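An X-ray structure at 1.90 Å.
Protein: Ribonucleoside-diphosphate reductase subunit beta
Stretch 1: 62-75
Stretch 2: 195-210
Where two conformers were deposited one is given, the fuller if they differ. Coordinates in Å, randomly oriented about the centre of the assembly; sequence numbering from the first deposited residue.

Stretch 1, residues 62-75: HDAKQFPTLTETEQ
Stretch 2, residues 195-210: AFFYNLARNQKMVSTS

The first turn of a helix in one stretch is held by a carboxylate from the other. Helix 207-210 begins just after Met206, its N-cap residue, and its free amide groups are met by Asp63, whose CA-to-CB bond points toward stretch 2. With chi1 m (-79°) and chi2 37°, Asp63 OD1 accepts from Ser208 N at 3.1 Å, while Asp63 OD2 accepts from Thr209 N at 2.9 Å and from Thr209 OG1 at 2.7 Å. A short, charged acid suits this site: both oxygens face donors, and Thr209, chi1 m, adds its hydroxyl to its amide. Val207 N lies 3.4 Å from Asp63 OD1 at a poor angle; it donates instead to water 2 (3.1 Å to the water O), which in turn donates to Asp63 OD1 at 2.8 Å and to Gln66 OE1 at 2.6 Å. Water 1 accepts from Asp63 N at 2.9 Å and from Ser208 OG at 3.1 Å.

Stretch 1 enters as a helix already under way, then passes through a 3-10 segment at 67-69, turns with extended psi values near 160° at Leu70 and Thr71, and resumes as helix at 72. Stretch 2 also enters as a helix already under way, which gives way to a loop before Met206. Gln204 takes left-handed angles (64/24), Lys205 is extended (-114/137), and Met206 is again left-handed (56/46). The register runs in opposite directions, residue numbers rising in one stretch as they fall in the other. Asp63 CA lies 4.8 Å from Met206 CA. Gln66 CA lies 6.8 Å from Lys205 CA. Glu74 CA lies 8.9 Å from Leu200 CA.

The break exposes backbone groups that Gln66 reads with its amide. Chi angles of -79°, -176° and -46° let Gln66 NE2 donate to Gln204 O (2.8 Å) and Gln66 OE1 accept from Met206 N (2.9 Å), so one planar group both donates and accepts. Lys205 (m, m, t, t) stretches NZ to Thr69 OG1 at 2.9 Å; Thr69 OG1, chi1 p, itself donates to Gln66 O at 2.5 Å.

Met206, a selenomethionine with all three chi angles m, folds its flexible end back against stretch 1: Met206 SE lies 3.3 Å from Asp63 O, and Met206 CE 3.7 Å from Phe67 CD1, approaching that ring obliquely. Leu70 (m, p) extends the apolar patch, Leu70 CD2 lying 4.0 Å from Met206 CG and 4.1 Å from Leu200 CD1. Farther along, Glu74 O meets the edge of the Phe196 ring, 3.6 Å from Phe196 CZ. Thr71, at the N-cap of the helix that starts at Glu72, accepts at Thr71 OG1 from Glu74 N at 3.0 Å, and Glu74 OE1 accepts from Thr71 N at 2.9 Å.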

# COMPACT_ATOMS: atom_id res chain seq x y z
N HIS A 62 -22.15 3.45 -22.44
CA HIS A 62 -22.83 2.40 -23.20
C HIS A 62 -23.48 1.42 -22.24
O HIS A 62 -24.61 1.04 -22.45
CB HIS A 62 -21.90 1.70 -24.20
CG HIS A 62 -22.65 0.84 -25.18
ND1 HIS A 62 -23.63 1.34 -26.00
CD2 HIS A 62 -22.56 -0.49 -25.45
CE1 HIS A 62 -24.13 0.35 -26.73
NE2 HIS A 62 -23.49 -0.76 -26.43
N ASP A 63 -22.76 1.02 -21.19
CA ASP A 63 -23.35 0.20 -20.15
C ASP A 63 -24.63 0.88 -19.62
O ASP A 63 -25.65 0.22 -19.48
CB ASP A 63 -22.36 -0.06 -18.99
CG ASP A 63 -21.35 -1.15 -19.29
OD1 ASP A 63 -20.87 -1.26 -20.42
OD2 ASP A 63 -20.99 -1.90 -18.34
N ALA A 64 -24.56 2.18 -19.34
CA ALA A 64 -25.70 2.97 -18.85
C ALA A 64 -26.90 2.89 -19.79
O ALA A 64 -28.03 2.68 -19.33
CB ALA A 64 -25.28 4.45 -18.61
N LYS A 65 -26.65 3.01 -21.09
CA LYS A 65 -27.69 2.89 -22.10
C LYS A 65 -28.20 1.46 -22.22
O LYS A 65 -29.39 1.26 -22.45
CB LYS A 65 -27.21 3.38 -23.47
CG LYS A 65 -26.91 4.87 -23.54
N GLN A 66 -27.32 0.45 -22.12
CA GLN A 66 -27.75 -0.96 -22.22
C GLN A 66 -28.51 -1.48 -21.01
O GLN A 66 -29.32 -2.41 -21.17
CB GLN A 66 -26.57 -1.92 -22.41
CG GLN A 66 -26.02 -1.99 -23.82
CD GLN A 66 -24.93 -3.00 -23.93
OE1 GLN A 66 -24.03 -3.04 -23.08
NE2 GLN A 66 -24.98 -3.84 -24.98
N PHE A 67 -28.23 -0.93 -19.82
CA PHE A 67 -28.77 -1.47 -18.57
C PHE A 67 -30.28 -1.71 -18.53
O PHE A 67 -30.71 -2.79 -18.13
CB PHE A 67 -28.27 -0.66 -17.35
CG PHE A 67 -28.57 -1.32 -16.03
CD1 PHE A 67 -27.98 -2.54 -15.70
CD2 PHE A 67 -29.45 -0.74 -15.13
CE1 PHE A 67 -28.26 -3.16 -14.49
CE2 PHE A 67 -29.72 -1.36 -13.92
CZ PHE A 67 -29.12 -2.56 -13.60
N PRO A 68 -31.10 -0.72 -18.97
CA PRO A 68 -32.55 -0.93 -19.09
C PRO A 68 -32.99 -1.99 -20.07
O PRO A 68 -34.13 -2.44 -19.97
CB PRO A 68 -33.06 0.41 -19.63
CG PRO A 68 -32.07 1.36 -19.29
CD PRO A 68 -30.75 0.67 -19.32
N THR A 69 -32.14 -2.35 -21.05
CA THR A 69 -32.46 -3.37 -22.05
C THR A 69 -32.36 -4.80 -21.48
O THR A 69 -32.82 -5.72 -22.14
CB THR A 69 -31.57 -3.26 -23.32
OG1 THR A 69 -30.26 -3.77 -23.06
CG2 THR A 69 -31.46 -1.79 -23.80
N LEU A 70 -31.74 -4.98 -20.31
CA LEU A 70 -31.61 -6.29 -19.68
C LEU A 70 -32.95 -6.70 -19.09
O LEU A 70 -33.80 -5.85 -18.83
CB LEU A 70 -30.55 -6.28 -18.56
CG LEU A 70 -29.05 -6.33 -18.86
CD1 LEU A 70 -28.57 -5.29 -19.86
CD2 LEU A 70 -28.33 -6.16 -17.53
N THR A 71 -33.14 -8.01 -18.87
CA THR A 71 -34.39 -8.51 -18.27
C THR A 71 -34.51 -7.97 -16.83
O THR A 71 -33.52 -7.52 -16.25
CB THR A 71 -34.47 -10.05 -18.24
OG1 THR A 71 -33.62 -10.58 -17.21
CG2 THR A 71 -34.12 -10.68 -19.59
N GLU A 72 -35.72 -7.97 -16.27
CA GLU A 72 -35.89 -7.51 -14.88
C GLU A 72 -35.03 -8.32 -13.92
O GLU A 72 -34.43 -7.75 -13.01
CB GLU A 72 -37.33 -7.58 -14.38
CG GLU A 72 -38.27 -6.55 -14.94
CD GLU A 72 -39.60 -6.51 -14.18
OE1 GLU A 72 -39.58 -6.33 -12.93
OE2 GLU A 72 -40.65 -6.65 -14.83
N THR A 73 -34.97 -9.64 -14.12
CA THR A 73 -34.18 -10.49 -13.26
C THR A 73 -32.68 -10.19 -13.40
O THR A 73 -31.97 -10.18 -12.41
CB THR A 73 -34.52 -11.97 -13.49
OG1 THR A 73 -35.95 -12.14 -13.45
CG2 THR A 73 -33.88 -12.82 -12.43
N GLU A 74 -32.23 -9.90 -14.63
CA GLU A 74 -30.81 -9.53 -14.87
C GLU A 74 -30.45 -8.20 -14.18
O GLU A 74 -29.42 -8.10 -13.53
CB GLU A 74 -30.51 -9.44 -16.37
CG GLU A 74 -30.47 -10.79 -17.05
CD GLU A 74 -30.50 -10.74 -18.58
OE1 GLU A 74 -30.77 -9.67 -19.22
OE2 GLU A 74 -30.26 -11.82 -19.14
N GLN A 75 -31.32 -7.21 -14.29
CA GLN A 75 -31.11 -5.90 -13.64
C GLN A 75 -31.07 -6.03 -12.13
O GLN A 75 -30.19 -5.46 -11.47
CB GLN A 75 -32.20 -4.91 -14.03
CG GLN A 75 -32.24 -4.53 -15.49
CD GLN A 75 -33.37 -3.55 -15.80
OE1 GLN A 75 -33.66 -2.68 -14.99
NE2 GLN A 75 -33.99 -3.67 -16.94
N ALA A 195 -18.57 -14.31 -12.55
CA ALA A 195 -19.08 -15.05 -13.71
C ALA A 195 -20.37 -14.46 -14.27
O ALA A 195 -20.57 -14.48 -15.50
CB ALA A 195 -19.28 -16.54 -13.36
N PHE A 196 -21.25 -13.97 -13.39
CA PHE A 196 -22.50 -13.29 -13.80
C PHE A 196 -22.17 -12.11 -14.74
O PHE A 196 -22.78 -11.95 -15.78
CB PHE A 196 -23.34 -12.86 -12.58
CG PHE A 196 -24.45 -11.90 -12.91
CD1 PHE A 196 -25.70 -12.37 -13.27
CD2 PHE A 196 -24.27 -10.53 -12.86
CE1 PHE A 196 -26.72 -11.49 -13.56
CE2 PHE A 196 -25.29 -9.64 -13.21
CZ PHE A 196 -26.50 -10.12 -13.55
N PHE A 197 -21.18 -11.30 -14.36
CA PHE A 197 -20.79 -10.18 -15.16
C PHE A 197 -20.20 -10.63 -16.50
O PHE A 197 -20.54 -10.06 -17.55
CB PHE A 197 -19.84 -9.25 -14.39
CG PHE A 197 -20.48 -8.64 -13.18
CD1 PHE A 197 -21.55 -7.77 -13.32
CD2 PHE A 197 -20.06 -8.95 -11.92
CE1 PHE A 197 -22.15 -7.21 -12.21
CE2 PHE A 197 -20.66 -8.39 -10.81
CZ PHE A 197 -21.70 -7.53 -10.97
N TYR A 198 -19.36 -11.67 -16.47
CA TYR A 198 -18.77 -12.18 -17.72
C TYR A 198 -19.83 -12.81 -18.62
O TYR A 198 -19.70 -12.73 -19.85
CB TYR A 198 -17.66 -13.20 -17.45
CG TYR A 198 -16.50 -12.70 -16.61
CD1 TYR A 198 -15.98 -11.41 -16.76
CD2 TYR A 198 -15.88 -13.55 -15.69
CE1 TYR A 198 -14.90 -10.98 -15.98
CE2 TYR A 198 -14.82 -13.14 -14.93
CZ TYR A 198 -14.33 -11.86 -15.08
OH TYR A 198 -13.28 -11.49 -14.32
N ASN A 199 -20.86 -13.42 -18.02
CA ASN A 199 -21.97 -14.02 -18.80
C ASN A 199 -22.69 -12.93 -19.57
O ASN A 199 -23.18 -13.18 -20.67
CB ASN A 199 -22.94 -14.79 -17.87
CG ASN A 199 -24.12 -15.43 -18.63
OD1 ASN A 199 -23.93 -16.26 -19.50
ND2 ASN A 199 -25.33 -15.07 -18.25
N LEU A 200 -22.81 -11.74 -19.00
CA LEU A 200 -23.44 -10.61 -19.74
C LEU A 200 -22.59 -10.15 -20.91
O LEU A 200 -23.08 -10.00 -22.04
CB LEU A 200 -23.75 -9.41 -18.81
CG LEU A 200 -24.84 -9.61 -17.74
CD1 LEU A 200 -24.97 -8.40 -16.83
CD2 LEU A 200 -26.20 -9.91 -18.39
N ALA A 201 -21.30 -10.02 -20.66
CA ALA A 201 -20.36 -9.45 -21.60
C ALA A 201 -20.04 -10.38 -22.76
O ALA A 201 -19.83 -9.89 -23.85
CB ALA A 201 -19.09 -8.99 -20.89
N ARG A 202 -20.08 -11.70 -22.55
CA ARG A 202 -19.83 -12.64 -23.65
C ARG A 202 -20.96 -12.54 -24.68
O ARG A 202 -20.74 -12.89 -25.83
CB ARG A 202 -19.67 -14.07 -23.15
CG ARG A 202 -20.96 -14.73 -22.70
CD ARG A 202 -20.67 -15.92 -21.89
NE ARG A 202 -21.87 -16.66 -21.53
CZ ARG A 202 -22.47 -17.55 -22.31
NH1 ARG A 202 -21.97 -17.86 -23.50
NH2 ARG A 202 -23.57 -18.14 -21.88
N ASN A 203 -22.13 -12.06 -24.25
CA ASN A 203 -23.28 -11.75 -25.10
C ASN A 203 -23.42 -10.25 -25.44
O ASN A 203 -24.49 -9.79 -25.77
CB ASN A 203 -24.54 -12.34 -24.45
CG ASN A 203 -24.46 -13.87 -24.34
OD1 ASN A 203 -23.94 -14.53 -25.24
ND2 ASN A 203 -24.92 -14.43 -23.24
N GLN A 204 -22.31 -9.51 -25.36
CA GLN A 204 -22.20 -8.09 -25.69
C GLN A 204 -23.01 -7.10 -24.82
O GLN A 204 -23.30 -6.01 -25.26
CB GLN A 204 -22.56 -7.89 -27.17
CG GLN A 204 -21.84 -8.84 -28.14
CD GLN A 204 -20.50 -8.31 -28.59
OE1 GLN A 204 -20.44 -7.44 -29.47
NE2 GLN A 204 -19.41 -8.87 -28.05
N LYS A 205 -23.34 -7.48 -23.58
CA LYS A 205 -24.06 -6.60 -22.66
C LYS A 205 -23.16 -6.23 -21.47
O LYS A 205 -22.44 -7.08 -20.95
CB LYS A 205 -25.33 -7.28 -22.15
CG LYS A 205 -26.45 -7.53 -23.22
CD LYS A 205 -27.11 -6.22 -23.72
CE LYS A 205 -28.49 -6.40 -24.45
NZ LYS A 205 -28.93 -5.17 -25.25
N MSE A 206 -23.16 -4.97 -21.06
CA MSE A 206 -22.44 -4.55 -19.85
C MSE A 206 -20.95 -4.90 -19.89
O MSE A 206 -20.37 -5.39 -18.92
CB MSE A 206 -23.11 -5.11 -18.58
CG MSE A 206 -24.64 -4.86 -18.50
SE MSE A 206 -25.17 -3.01 -18.87
CE MSE A 206 -24.58 -2.34 -17.15
N VAL A 207 -20.35 -4.61 -21.04
CA VAL A 207 -18.97 -4.97 -21.33
C VAL A 207 -17.94 -4.13 -20.54
O VAL A 207 -16.90 -4.66 -20.11
CB VAL A 207 -18.70 -4.88 -22.85
CG1 VAL A 207 -17.22 -5.15 -23.15
CG2 VAL A 207 -19.60 -5.87 -23.62
N SER A 208 -18.21 -2.84 -20.36
CA SER A 208 -17.32 -1.99 -19.54
C SER A 208 -17.26 -2.45 -18.08
O SER A 208 -16.19 -2.48 -17.48
CB SER A 208 -17.71 -0.53 -19.63
OG SER A 208 -17.44 -0.07 -20.93
N THR A 209 -18.41 -2.83 -17.53
CA THR A 209 -18.46 -3.40 -16.18
C THR A 209 -17.64 -4.68 -16.09
O THR A 209 -16.84 -4.84 -15.20
CB THR A 209 -19.91 -3.71 -15.77
OG1 THR A 209 -20.69 -2.51 -15.77
CG2 THR A 209 -19.95 -4.41 -14.38
N SER A 210 -17.84 -5.59 -17.05
CA SER A 210 -17.10 -6.83 -17.14
C SER A 210 -15.56 -6.64 -17.26
O SER A 210 -14.78 -7.43 -16.70
CB SER A 210 -17.63 -7.61 -18.35
OG SER A 210 -16.90 -8.79 -18.50
O HOH W 1 -19.94 1.67 -21.28
O HOH W 2 -21.54 -2.46 -22.88